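Local coordinates for protein blood group a-and b-cleaving endo-beta-galactosidase (Streptococcus pneumoniae, PDB 2YGL) that probably binds blood group carbohydrate through tandem family 51 carbohydrate-binding modules that belong to a family 98 glycoside hydrolase, at residues 59-64 with 69-74; 81-86 with 146-151; 104-109 with 159-164. All coordinates share one frame; numbering follows the deposited sequence.

Contact 1 (59-64 with 69-74); sequences KGIGTV and SVISYD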
loop_
_atom_site.group_PDB
_atom_site.type_symbol
_atom_site.label_atom_id
_atom_site.label_comp_id
_atom_site.label_asym_id
_atom_site.label_seq_id
_atom_site.Cartn_x
_atom_site.Cartn_y
_atom_site.Cartn_z
ATOM N N LYS A 59 -14.519 -19.799 -7.018
ATOM C CA LYS A 59 -13.078 -19.776 -6.756
ATOM C C LYS A 59 -12.696 -20.564 -5.506
ATOM O O LYS A 59 -13.477 -20.660 -4.558
ATOM C CB LYS A 59 -12.575 -18.332 -6.623
ATOM C CG LYS A 59 -12.975 -17.383 -7.768
ATOM C CD LYS A 59 -12.315 -17.751 -9.100
ATOM C CE LYS A 59 -10.838 -17.392 -9.125
ATOM N NZ LYS A 59 -10.163 -17.926 -10.339
ATOM N N GLY A 60 -11.485 -21.119 -5.512
ATOM C CA GLY A 60 -10.960 -21.826 -4.350
ATOM C C GLY A 60 -9.866 -22.827 -4.660
ATOM O O GLY A 60 -9.437 -22.968 -5.809
ATOM N N ILE A 61 -9.411 -23.512 -3.612
ATOM C CA ILE A 61 -8.390 -24.549 -3.711
ATOM C C ILE A 61 -8.950 -25.859 -3.157
ATOM O O ILE A 61 -9.489 -25.891 -2.048
ATOM C CB ILE A 61 -7.094 -24.150 -2.938
ATOM C CG1 ILE A 61 -6.491 -22.840 -3.477
ATOM C CG2 ILE A 61 -6.068 -25.274 -2.960
ATOM C CD1 ILE A 61 -6.016 -22.882 -4.932
ATOM N N GLY A 62 -8.823 -26.930 -3.936
ATOM C CA GLY A 62 -9.303 -28.253 -3.537
ATOM C C GLY A 62 -8.173 -29.251 -3.366
ATOM O O GLY A 62 -7.404 -29.498 -4.296
ATOM N N THR A 63 -8.075 -29.824 -2.169
ATOM C CA THR A 63 -7.013 -30.776 -1.848
ATOM C C THR A 63 -7.552 -32.026 -1.146
ATOM O O THR A 63 -8.745 -32.115 -0.838
ATOM C CB THR A 63 -5.897 -30.112 -0.987
ATOM O OG1 THR A 63 -4.763 -30.983 -0.904
ATOM C CG2 THR A 63 -6.399 -29.782 0.428
ATOM N N VAL A 64 -6.662 -32.990 -0.921
ATOM C CA VAL A 64 -6.913 -34.096 -0.007
ATOM C C VAL A 64 -5.951 -33.942 1.175
ATOM O O VAL A 64 -4.748 -33.747 0.985
ATOM C CB VAL A 64 -6.726 -35.476 -0.691
ATOM C CG1 VAL A 64 -6.771 -36.609 0.333
ATOM C CG2 VAL A 64 -7.789 -35.690 -1.756
ATOM N N SER A 69 -1.211 -32.166 4.616
ATOM C CA SER A 69 -1.185 -31.655 3.251
ATOM C C SER A 69 -0.887 -30.163 3.363
ATOM O O SER A 69 -1.499 -29.468 4.175
ATOM C CB SER A 69 -2.538 -31.882 2.568
ATOM O OG SER A 69 -2.769 -30.937 1.531
ATOM N N VAL A 70 0.060 -29.679 2.564
ATOM C CA VAL A 70 0.505 -28.283 2.646
ATOM C C VAL A 70 0.512 -27.602 1.276
ATOM O O VAL A 70 1.110 -28.105 0.323
ATOM C CB VAL A 70 1.918 -28.162 3.307
ATOM C CG1 VAL A 70 2.447 -26.731 3.224
ATOM C CG2 VAL A 70 1.885 -28.622 4.755
ATOM N N ILE A 71 -0.163 -26.457 1.191
ATOM C CA ILE A 71 -0.122 -25.609 0.001
ATOM C C ILE A 71 0.376 -24.219 0.409
ATOM O O ILE A 71 -0.271 -23.517 1.197
ATOM C CB ILE A 71 -1.500 -25.529 -0.701
ATOM C CG1 ILE A 71 -2.038 -26.936 -0.979
ATOM C CG2 ILE A 71 -1.391 -24.744 -2.006
ATOM C CD1 ILE A 71 -3.535 -27.067 -0.866
ATOM N N SER A 72 1.538 -23.840 -0.119
ATOM C CA SER A 72 2.212 -22.604 0.279
ATOM C C SER A 72 2.317 -21.596 -0.859
ATOM O O SER A 72 2.456 -21.974 -2.026
ATOM C CB SER A 72 3.612 -22.910 0.813
ATOM O OG SER A 72 3.546 -23.775 1.932
ATOM N N TYR A 73 2.262 -20.314 -0.500
ATOM C CA TYR A 73 2.401 -19.220 -1.459
ATOM C C TYR A 73 3.422 -18.195 -0.974
ATOM O O TYR A 73 3.457 -17.848 0.214
ATOM C CB TYR A 73 1.054 -18.529 -1.692
ATOM C CG TYR A 73 0.003 -19.406 -2.341
ATOM C CD1 TYR A 73 -0.793 -20.258 -1.574
ATOM C CD2 TYR A 73 -0.203 -19.376 -3.720
ATOM C CE1 TYR A 73 -1.756 -21.064 -2.160
ATOM C CE2 TYR A 73 -1.170 -20.178 -4.320
ATOM C CZ TYR A 73 -1.942 -21.022 -3.531
ATOM O OH TYR A 73 -2.900 -21.822 -4.107
ATOM N N ASP A 74 4.246 -17.718 -1.902
ATOM C CA ASP A 74 5.198 -16.651 -1.624
ATOM C C ASP A 74 4.482 -15.314 -1.735
ATOM O O ASP A 74 4.014 -14.935 -2.809
ATOM C CB ASP A 74 6.390 -16.713 -2.589
ATOM C CG ASP A 74 7.414 -15.601 -2.350
ATOM O OD1 ASP A 74 7.376 -14.935 -1.289
ATOM O OD2 ASP A 74 8.271 -15.395 -3.234
#

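Contact 2 (81-86 with 146-151); sequences EKFETY and ISLKSF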
loop_
_atom_site.group_PDB
_atom_site.type_symbol
_atom_site.label_atom_id
_atom_site.label_comp_id
_atom_site.label_asym_id
_atom_site.label_seq_id
_atom_site.Cartn_x
_atom_site.Cartn_y
_atom_site.Cartn_z
ATOM N N GLU A 81 -2.823 -7.683 3.342
ATOM C CA GLU A 81 -3.197 -7.293 4.699
ATOM C C GLU A 81 -4.059 -8.346 5.395
ATOM O O GLU A 81 -4.002 -8.489 6.619
ATOM C CB GLU A 81 -3.924 -5.946 4.676
ATOM C CG GLU A 81 -3.069 -4.790 4.158
ATOM C CD GLU A 81 -3.891 -3.612 3.652
ATOM O OE1 GLU A 81 -4.978 -3.343 4.209
ATOM O OE2 GLU A 81 -3.441 -2.950 2.693
ATOM N N LYS A 82 -4.856 -9.070 4.611
ATOM C CA LYS A 82 -5.770 -10.078 5.146
ATOM C C LYS A 82 -5.811 -11.330 4.279
ATOM O O LYS A 82 -5.585 -11.271 3.065
ATOM C CB LYS A 82 -7.192 -9.511 5.276
ATOM C CG LYS A 82 -7.372 -8.458 6.369
ATOM C CD LYS A 82 -8.680 -7.690 6.196
ATOM C CE LYS A 82 -9.811 -8.287 7.020
ATOM N NZ LYS A 82 -9.730 -7.883 8.455
ATOM N N PHE A 83 -6.096 -12.460 4.919
ATOM C CA PHE A 83 -6.423 -13.692 4.215
ATOM C C PHE A 83 -7.816 -14.142 4.634
ATOM O O PHE A 83 -8.123 -14.203 5.827
ATOM C CB PHE A 83 -5.390 -14.787 4.506
ATOM C CG PHE A 83 -5.797 -16.151 4.014
ATOM C CD1 PHE A 83 -5.770 -16.452 2.653
ATOM C CD2 PHE A 83 -6.211 -17.135 4.911
ATOM C CE1 PHE A 83 -6.150 -17.708 2.192
ATOM C CE2 PHE A 83 -6.592 -18.399 4.460
ATOM C CZ PHE A 83 -6.561 -18.686 3.098
ATOM N N GLU A 84 -8.659 -14.447 3.652
ATOM C CA GLU A 84 -10.025 -14.885 3.926
ATOM C C GLU A 84 -10.427 -16.098 3.095
ATOM O O GLU A 84 -10.127 -16.169 1.901
ATOM C CB GLU A 84 -11.017 -13.731 3.740
ATOM C CG GLU A 84 -10.867 -12.637 4.801
ATOM C CD GLU A 84 -11.930 -11.560 4.726
ATOM O OE1 GLU A 84 -12.614 -11.444 3.689
ATOM O OE2 GLU A 84 -12.079 -10.823 5.722
ATOM N N THR A 85 -11.096 -17.049 3.747
ATOM C CA THR A 85 -11.565 -18.282 3.105
ATOM C C THR A 85 -12.616 -18.999 3.952
ATOM O O THR A 85 -12.697 -18.792 5.166
ATOM C CB THR A 85 -10.392 -19.264 2.799
ATOM O OG1 THR A 85 -10.835 -20.286 1.900
ATOM C CG2 THR A 85 -9.852 -19.909 4.072
ATOM N N TYR A 86 -13.422 -19.830 3.295
ATOM C CA TYR A 86 -14.316 -20.759 3.973
ATOM C C TYR A 86 -13.695 -22.151 3.897
ATOM O O TYR A 86 -13.221 -22.565 2.839
ATOM C CB TYR A 86 -15.693 -20.779 3.305
ATOM C CG TYR A 86 -16.464 -19.481 3.409
ATOM C CD1 TYR A 86 -16.277 -18.461 2.473
ATOM C CD2 TYR A 86 -17.387 -19.276 4.434
ATOM C CE1 TYR A 86 -16.981 -17.268 2.559
ATOM C CE2 TYR A 86 -18.101 -18.080 4.529
ATOM C CZ TYR A 86 -17.891 -17.083 3.587
ATOM O OH TYR A 86 -18.586 -15.899 3.665
ATOM N N ILE A 146 2.720 -17.858 3.256
ATOM C CA ILE A 146 1.466 -18.320 3.849
ATOM C C ILE A 146 1.203 -19.779 3.460
ATOM O O ILE A 146 1.369 -20.163 2.298
ATOM C CB ILE A 146 0.257 -17.385 3.509
ATOM C CG1 ILE A 146 -0.980 -17.777 4.333
ATOM C CG2 ILE A 146 -0.034 -17.359 1.999
ATOM C CD1 ILE A 146 -2.081 -16.723 4.375
ATOM N N SER A 147 0.812 -20.582 4.447
ATOM C CA SER A 147 0.620 -22.015 4.254
ATOM C C SER A 147 -0.778 -22.489 4.628
ATOM O O SER A 147 -1.289 -22.182 5.711
ATOM C CB SER A 147 1.668 -22.807 5.039
ATOM O OG SER A 147 2.913 -22.790 4.369
ATOM N N LEU A 148 -1.382 -23.241 3.710
ATOM C CA LEU A 148 -2.675 -23.879 3.918
ATOM C C LEU A 148 -2.445 -25.341 4.297
ATOM O O LEU A 148 -1.981 -26.139 3.477
ATOM C CB LEU A 148 -3.529 -23.772 2.648
ATOM C CG LEU A 148 -4.354 -22.504 2.374
ATOM C CD1 LEU A 148 -3.558 -21.204 2.510
ATOM C CD2 LEU A 148 -4.993 -22.592 0.994
ATOM N N LYS A 149 -2.764 -25.680 5.543
ATOM C CA LYS A 149 -2.462 -26.998 6.098
ATOM C C LYS A 149 -3.729 -27.764 6.465
ATOM O O LYS A 149 -4.638 -27.208 7.078
ATOM C CB LYS A 149 -1.571 -26.863 7.337
ATOM C CG LYS A 149 -0.237 -26.165 7.088
ATOM C CD LYS A 149 0.428 -25.730 8.395
ATOM C CE LYS A 149 1.108 -26.889 9.114
ATOM N NZ LYS A 149 1.627 -26.475 10.449
ATOM N N SER A 150 -3.782 -29.040 6.089
ATOM C CA SER A 150 -4.914 -29.897 6.447
ATOM C C SER A 150 -4.457 -31.257 6.964
ATOM O O SER A 150 -3.628 -31.927 6.342
ATOM C CB SER A 150 -5.904 -30.045 5.285
ATOM O OG SER A 150 -5.264 -30.491 4.106
ATOM N N PHE A 151 -5.008 -31.647 8.111
ATOM C CA PHE A 151 -4.601 -32.867 8.805
ATOM C C PHE A 151 -5.662 -33.963 8.677
ATOM O O PHE A 151 -6.786 -33.818 9.165
ATOM C CB PHE A 151 -4.282 -32.566 10.277
ATOM C CG PHE A 151 -3.042 -31.725 10.475
ATOM C CD1 PHE A 151 -3.102 -30.333 10.410
ATOM C CD2 PHE A 151 -1.811 -32.326 10.734
ATOM C CE1 PHE A 151 -1.958 -29.552 10.593
ATOM C CE2 PHE A 151 -0.659 -31.554 10.921
ATOM C CZ PHE A 151 -0.735 -30.164 10.848
#

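Contact 3 (104-109 with 159-164); sequences DRIEIE and DEVVFA. With CA (calcium ion), chain C.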
loop_
_atom_site.group_PDB
_atom_site.type_symbol
_atom_site.label_atom_id
_atom_site.label_comp_id
_atom_site.label_asym_id
_atom_site.label_seq_id
_atom_site.Cartn_x
_atom_site.Cartn_y
_atom_site.Cartn_z
ATOM N N ASP A 104 -9.102 -34.149 10.952
ATOM C CA ASP A 104 -8.744 -33.815 12.327
ATOM C C ASP A 104 -8.598 -32.312 12.551
ATOM O O ASP A 104 -9.108 -31.779 13.535
ATOM C CB ASP A 104 -7.456 -34.539 12.740
ATOM C CG ASP A 104 -7.695 -35.991 13.149
ATOM O OD1 ASP A 104 -8.765 -36.557 12.825
ATOM O OD2 ASP A 104 -6.795 -36.570 13.799
ATOM N N ARG A 105 -7.924 -31.631 11.625
ATOM C CA ARG A 105 -7.540 -30.238 11.824
ATOM C C ARG A 105 -7.211 -29.525 10.511
ATOM O O ARG A 105 -6.640 -30.118 9.596
ATOM C CB ARG A 105 -6.322 -30.186 12.750
ATOM C CG ARG A 105 -6.089 -28.863 13.438
ATOM C CD ARG A 105 -5.105 -29.017 14.594
ATOM N NE ARG A 105 -3.727 -29.251 14.164
ATOM C CZ ARG A 105 -3.121 -30.438 14.170
ATOM N NH1 ARG A 105 -3.761 -31.525 14.579
ATOM N NH2 ARG A 105 -1.863 -30.536 13.773
ATOM N N ILE A 106 -7.584 -28.250 10.434
ATOM C CA ILE A 106 -7.136 -27.367 9.361
ATOM C C ILE A 106 -6.460 -26.148 9.986
ATOM O O ILE A 106 -7.015 -25.521 10.894
ATOM C CB ILE A 106 -8.299 -26.922 8.428
ATOM C CG1 ILE A 106 -8.927 -28.136 7.727
ATOM C CG2 ILE A 106 -7.803 -25.906 7.387
ATOM C CD1 ILE A 106 -10.254 -27.848 7.029
ATOM N N GLU A 107 -5.264 -25.824 9.503
ATOM C CA GLU A 107 -4.515 -24.680 10.010
ATOM C C GLU A 107 -4.079 -23.730 8.903
ATOM O O GLU A 107 -3.890 -24.136 7.754
ATOM C CB GLU A 107 -3.274 -25.140 10.780
ATOM C CG GLU A 107 -3.556 -25.838 12.099
ATOM C CD GLU A 107 -2.300 -26.418 12.735
ATOM O OE1 GLU A 107 -1.241 -26.461 12.068
ATOM O OE2 GLU A 107 -2.377 -26.835 13.911
ATOM N N ILE A 108 -3.930 -22.457 9.268
ATOM C CA ILE A 108 -3.276 -21.472 8.416
ATOM C C ILE A 108 -2.026 -20.989 9.141
ATOM O O ILE A 108 -2.081 -20.612 10.316
ATOM C CB ILE A 108 -4.207 -20.283 8.052
ATOM C CG1 ILE A 108 -5.510 -20.777 7.396
ATOM C CG2 ILE A 108 -3.481 -19.269 7.156
ATOM C CD1 ILE A 108 -5.337 -21.528 6.066
ATOM N N GLU A 109 -0.903 -21.025 8.431
ATOM C CA GLU A 109 0.397 -20.697 8.994
ATOM C C GLU A 109 1.056 -19.595 8.172
ATOM O O GLU A 109 1.034 -19.636 6.940
ATOM C CB GLU A 109 1.275 -21.951 9.003
ATOM C CG GLU A 109 2.623 -21.809 9.688
ATOM C CD GLU A 109 3.366 -23.134 9.776
ATOM O OE1 GLU A 109 2.854 -24.068 10.428
ATOM O OE2 GLU A 109 4.463 -23.241 9.190
ATOM N N ASP A 159 -11.294 -37.260 2.454
ATOM C CA ASP A 159 -10.909 -35.974 3.043
ATOM C C ASP A 159 -10.737 -34.871 2.000
ATOM O O ASP A 159 -9.641 -34.334 1.815
ATOM C CB ASP A 159 -9.640 -36.120 3.881
ATOM C CG ASP A 159 -9.839 -37.000 5.097
ATOM O OD1 ASP A 159 -10.994 -37.363 5.422
ATOM O OD2 ASP A 159 -8.825 -37.328 5.743
ATOM N N GLU A 160 -11.840 -34.532 1.339
ATOM C CA GLU A 160 -11.857 -33.514 0.299
ATOM C C GLU A 160 -11.926 -32.127 0.933
ATOM O O GLU A 160 -12.991 -31.502 0.967
ATOM C CB GLU A 160 -13.051 -33.735 -0.641
ATOM C CG GLU A 160 -13.059 -35.081 -1.361
ATOM C CD GLU A 160 -12.090 -35.135 -2.524
ATOM O OE1 GLU A 160 -12.067 -34.185 -3.336
ATOM O OE2 GLU A 160 -11.355 -36.137 -2.629
ATOM N N VAL A 161 -10.789 -31.660 1.448
ATOM C CA VAL A 161 -10.710 -30.338 2.065
ATOM C C VAL A 161 -10.711 -29.268 0.984
ATOM O O VAL A 161 -9.913 -29.316 0.043
ATOM C CB VAL A 161 -9.463 -30.183 2.983
ATOM C CG1 VAL A 161 -9.241 -28.721 3.377
ATOM C CG2 VAL A 161 -9.608 -31.040 4.231
ATOM N N VAL A 162 -11.627 -28.313 1.119
ATOM C CA VAL A 162 -11.652 -27.157 0.235
ATOM C C VAL A 162 -11.449 -25.860 0.999
ATOM O O VAL A 162 -12.016 -25.653 2.080
ATOM C CB VAL A 162 -12.945 -27.070 -0.622
ATOM C CG1 VAL A 162 -12.919 -28.103 -1.740
ATOM C CG2 VAL A 162 -14.198 -27.209 0.238
ATOM N N PHE A 163 -10.610 -25.005 0.431
ATOM C CA PHE A 163 -10.448 -23.643 0.896
ATOM C C PHE A 163 -11.272 -22.783 -0.063
ATOM O O PHE A 163 -10.744 -22.203 -1.014
ATOM C CB PHE A 163 -8.961 -23.253 0.910
ATOM C CG PHE A 163 -8.105 -24.138 1.794
ATOM C CD1 PHE A 163 -7.599 -25.349 1.318
ATOM C CD2 PHE A 163 -7.808 -23.761 3.103
ATOM C CE1 PHE A 163 -6.812 -26.170 2.136
ATOM C CE2 PHE A 163 -7.020 -24.575 3.926
ATOM C CZ PHE A 163 -6.524 -25.781 3.440
ATOM N N ALA A 164 -12.580 -22.744 0.186
ATOM C CA ALA A 164 -13.537 -22.070 -0.691
ATOM C C ALA A 164 -13.396 -20.555 -0.624
ATOM O O ALA A 164 -13.306 -19.983 0.466
ATOM C CB ALA A 164 -14.964 -22.486 -0.347
HETATM CA CA CA C . -9.307 -38.578 7.626
HETATM O O HOH W 1 -9.414 -40.076 9.316
HETATM O O HOH W 2 -10.826 -40.081 6.553
#

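Contact 1 (59-64 with 69-74)
Ile61 and Ile71 form the apolar centre of this contact between the strands at 60-64 and 69-74. CG2 of Ile61 lies 3.7 Å from CD1 of Ile71. The two side chains run past each other in opposite directions. In Ile61 the CG2 branch is anti to the backbone N, and CG1 stands beside that N (chi1 -59°). The residue therefore has two arms for two partners. CG2 goes to Ile71, and CD1, at the end of the other arm, reaches OH of Tyr73 at 3.4 Å. Ile61 and Tyr73 approach from opposite directions, and the phenol oxygen ends against the isoleucine carbons. CD1 of Ile71 also meets Thr63, with 3.9 Å to its CB; these two side chains reach toward each other tip to tip.

The polar part lies where the strands come closest. OG1 of Thr63 is 3.1 Å from OG of Ser69 and can donate to it. Its one proton could instead go to Val64 O, a weaker option at 3.3 Å from OG1, and which of the two takes it is not settled. Ser69 OG is held as well by the backbone O of Thr18. CB of Ser69 packs on Val64 O at 3.3 Å. All the touching residues are buried, so these hydroxyls find their partners inside the protein.

The strands run nearly antiparallel, at 152°, but belong to different sheets. Their axes approach to 8.1 Å, and side chains fill the space between them. Strand 60-64 pairs with strand 160-171 through Ile61 with Phe163 and Thr63 with Val161. Strand 69-74 lies between strands 16-17 and 145-151 in the facing sheet. The contact is thus one piece of the core of a beta-sandwich.

Contact 2 (81-86 with 146-151)
Strands 82-86 and 146-151 face each other across the sandwich with no backbone hydrogen bond between them, and their nearest CA atoms, those of Phe83 and Ile146, are 9.2 Å apart. Phe83 bridges the gap. Its CG is anti to the backbone N (chi1 170°), and the ring extends toward the other strand.

Ile146 meets the near part of this ring. Its CD1 lies 3.8 Å from CG of Phe83 and equally close to CB of the same residue. The methyl stands 4.2 Å from the ring centroid and 29° off the ring normal. This is an off-centre CH-pi contact, displaced toward the root of the ring. The side chain of Ile146 is fully extended, which carries CD1 across to the phenylalanine.

The two strands belong to the two antiparallel sheets of a beta-sandwich, consistent with the NPCBM/NEW2 family. Strand 82-87 pairs with strands 133-138 and 160-171. Strand 145-151 lies between strands 69-74 and 105-110. Where strand 82-87 begins, Glu81 and Lys82 both face Ile169 in a classic beta bulge.

Leu148 takes the far end of the ring. Its CD1 is 4.0 Å from CZ of Phe83, and the two side chains cross obliquely. Ile146 and Leu148 are two residues apart on one strand, so Phe83 touches one with its root and the other with its para carbon. The three residues are buried. Ile108 of the neighbouring strand and Leu9 of a loop each touch both Phe83 and Leu148.

Contact 3 (104-109 with 159-164)
Ile106 touches both Val161 and Phe163, and these apolar contacts join the strands at 105-109 and 160-164. CD1 of Ile106 meets CG1 of Val161 at 3.9 Å, the two side chains reaching toward each other tip to tip. CG2 of Ile106 lies 3.8 Å from CE2 of Phe163. With chi1 at -62°, the branch ending in CD1 turns to Val161 and the CG2 methyl to Phe163. Ile108 adds its CD1, 4.1 Å from the same CE2. Both isoleucines slide past Phe163 in opposite directions to it and meet one corner of its ring obliquely. The strand axes come no closer than 10.2 Å and run at 35°, so side chains alone make the contact.

One salt bridge lies within 104-109, on the other face of its strand. NE of Arg105 donates to OE2 of Glu107 at 2.8 Å, with an N-H...O angle of 158°. The oxygen lies close to the guanidinium plane, but the donor sits well above the carboxylate plane. Arg105 also makes a cation-pi contact with Phe151.

The metal contact comes from the start of the second segment. Asp159 binds the calcium ion through one carboxylate oxygen, OD2, at 2.3 Å. Two waters also bind the ion. The backbone O atoms of Val102, Ala152 and His155 complete the set of six ligands. Three of the four protein ligands are thus carbonyls, and Asp159 is the one that brings a carboxylate, probably helping to balance the ion's charge. The arrangement is that of two sandwich sheets packed through aliphatic and aromatic side chains, with a calcium site among the loops at one end of the strands.

From the N terminus, contact 1 comes first and closes a short connection: four residues separate 59-64 from 69-74. It is complete before the other two begin. Contacts 2 and 3 span 59 and 49 residues, and they cross, since their segments alternate as 81-86, 104-109, 146-151 and 159-164. All three join the same two sheets of the first module. Strands 60-64 and 82-87 both flank 160-171 in one sheet. In the other, 145-151 lies between 69-74 and 105-110. Probable backbone hydrogen bonds, such as Ile71 with Leu148 and Ser147 with Glu109, join neighbouring strands of that sheet, so the contacts lie side by side, with centres 8 to 9 Å apart.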